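Local coordinates for hypothetical membrane protein (Corynebacterium glutamicum, PDB 6JSC) that binds heme in this C-terminal domain of HtaA and probably takes part in heme transfer during heme uptake in Corynebacteria, at residues I83-N88 / L118-L123. The protein carries 1 engineered substitution. Sequence-based numbering, arbitrary orientation.
Sequences IEISFN and LNFSAL. With NA (sodium ion), chain D.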
# COMPACT_ATOMS: atom_id res chain seq x y z
N ILE A 83 1.47 -5.91 0.90
CA ILE A 83 1.03 -5.03 -0.18
C ILE A 83 1.51 -5.54 -1.53
O ILE A 83 2.56 -6.19 -1.66
CB ILE A 83 1.38 -3.53 0.03
CG1 ILE A 83 2.87 -3.24 -0.16
CG2 ILE A 83 0.87 -3.03 1.37
CD1 ILE A 83 3.15 -1.76 -0.44
N GLU A 84 0.72 -5.24 -2.57
CA GLU A 84 1.04 -5.62 -3.93
C GLU A 84 0.69 -4.44 -4.83
O GLU A 84 -0.40 -3.88 -4.72
CB GLU A 84 0.25 -6.86 -4.36
CG GLU A 84 0.32 -7.20 -5.85
CD GLU A 84 -0.56 -8.38 -6.21
OE1 GLU A 84 -0.93 -9.14 -5.28
OE2 GLU A 84 -0.88 -8.56 -7.41
N ILE A 85 1.63 -4.08 -5.71
CA ILE A 85 1.40 -3.10 -6.76
C ILE A 85 1.13 -3.87 -8.04
O ILE A 85 2.02 -4.56 -8.56
CB ILE A 85 2.61 -2.18 -6.93
CG1 ILE A 85 2.87 -1.37 -5.65
CG2 ILE A 85 2.39 -1.24 -8.12
CD1 ILE A 85 4.22 -0.66 -5.64
N SER A 86 -0.10 -3.78 -8.55
CA SER A 86 -0.49 -4.40 -9.80
C SER A 86 -0.75 -3.30 -10.81
O SER A 86 -1.34 -2.27 -10.47
CB SER A 86 -1.76 -5.23 -9.57
OG SER A 86 -2.16 -5.93 -10.73
N PHE A 87 -0.30 -3.49 -12.05
CA PHE A 87 -0.43 -2.44 -13.06
C PHE A 87 -0.74 -3.05 -14.42
O PHE A 87 -0.36 -4.18 -14.72
CB PHE A 87 0.79 -1.49 -13.13
CG PHE A 87 2.09 -2.15 -13.49
CD1 PHE A 87 2.92 -2.68 -12.51
CD2 PHE A 87 2.50 -2.23 -14.81
CE1 PHE A 87 4.12 -3.28 -12.85
CE2 PHE A 87 3.69 -2.83 -15.15
CZ PHE A 87 4.51 -3.34 -14.17
N ASN A 88 -1.45 -2.26 -15.23
CA ASN A 88 -1.78 -2.61 -16.61
C ASN A 88 -1.74 -1.29 -17.36
O ASN A 88 -2.67 -0.48 -17.27
CB ASN A 88 -3.16 -3.26 -16.70
CG ASN A 88 -3.44 -3.87 -18.06
OD1 ASN A 88 -2.91 -3.42 -19.09
ND2 ASN A 88 -4.27 -4.90 -18.08
N LEU A 118 -4.64 2.93 -8.62
CA LEU A 118 -3.42 3.63 -8.99
C LEU A 118 -3.58 4.30 -10.35
O LEU A 118 -4.10 3.70 -11.30
CB LEU A 118 -2.26 2.64 -9.07
CG LEU A 118 -2.00 1.83 -7.81
CD1 LEU A 118 -0.77 0.94 -7.98
CD2 LEU A 118 -1.84 2.77 -6.63
N ASN A 119 -3.11 5.54 -10.44
CA ASN A 119 -2.93 6.24 -11.71
C ASN A 119 -1.47 6.65 -11.79
O ASN A 119 -1.02 7.51 -11.02
CB ASN A 119 -3.88 7.44 -11.82
CG ASN A 119 -3.83 8.09 -13.17
OD1 ASN A 119 -2.75 8.35 -13.70
ND2 ASN A 119 -4.99 8.34 -13.75
N PHE A 120 -0.72 6.04 -12.71
CA PHE A 120 0.71 6.30 -12.79
C PHE A 120 0.99 7.61 -13.51
O PHE A 120 0.52 7.83 -14.63
CB PHE A 120 1.44 5.13 -13.45
CG PHE A 120 1.56 3.93 -12.56
CD1 PHE A 120 0.54 2.98 -12.51
CD2 PHE A 120 2.65 3.79 -11.71
CE1 PHE A 120 0.63 1.89 -11.67
CE2 PHE A 120 2.74 2.70 -10.86
CZ PHE A 120 1.72 1.75 -10.84
N SER A 121 1.74 8.48 -12.84
CA SER A 121 2.28 9.67 -13.48
C SER A 121 3.59 9.38 -14.19
O SER A 121 3.97 10.13 -15.10
CB SER A 121 2.50 10.76 -12.43
OG SER A 121 3.41 10.33 -11.44
N ALA A 122 4.30 8.34 -13.77
CA ALA A 122 5.47 7.84 -14.46
C ALA A 122 5.47 6.33 -14.30
O ALA A 122 5.16 5.84 -13.22
CB ALA A 122 6.76 8.43 -13.88
N LEU A 123 5.77 5.62 -15.38
CA LEU A 123 5.87 4.16 -15.32
C LEU A 123 6.79 3.74 -16.45
O LEU A 123 6.47 3.93 -17.62
CB LEU A 123 4.50 3.50 -15.46
CG LEU A 123 4.54 1.97 -15.34
CD1 LEU A 123 5.15 1.55 -14.02
CD2 LEU A 123 3.14 1.41 -15.47
NA NA D . -0.92 -7.60 -11.87
O HOH W 1 -1.72 -6.70 -13.85
O HOH W 2 0.25 -9.20 -13.20
O HOH W 3 -2.68 -9.15 -11.44
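Phe-87 and Phe-120 meet between strands 76-88 and 113-125. CB of Phe-87 lies 3.7 Å from CE1 of Phe-120, approaching that ring obliquely. CG of Phe-87 sits between its own backbone N and carbonyl carbon (chi1 62°), which turns the ring so that CD2 of Phe-87 lies 3.8 Å from CD2 of Leu-123. The same Leu-123 methyl lies over one face of the Phe-120 ring, offset toward the rim. At the edge of that ring, near its plane, CG2 of Ile-85 lies 4.1 Å from CZ of Phe-120. CG2 of Ile-85 also touches CD1 of Leu-118 at 3.8 Å, the two side chains crossing at about a right angle.

The contact is apolar, with no hydrogen bond between the segments. It belongs to the antiparallel beta framework of the HtaA domain, away from the heme. Strand 91-101 pairs with both strands. From strand 159-166, Ile-159 packs on Ile-85 and Leu-118, and Phe-161 on Ile-85 and Phe-120. Ser-121 and Ala-122 form a classic beta bulge opposite Ser-133. The chain turns a corner there, and CB of Leu-123 beyond it points toward 83-88.

CB of Ser-86 points away from 118-123. OG of Ser-86 binds a sodium ion at 2.4 Å, with O of Gly-59, OG of Ser-60 and three waters. One water donates a hydrogen bond to O of Phe-87.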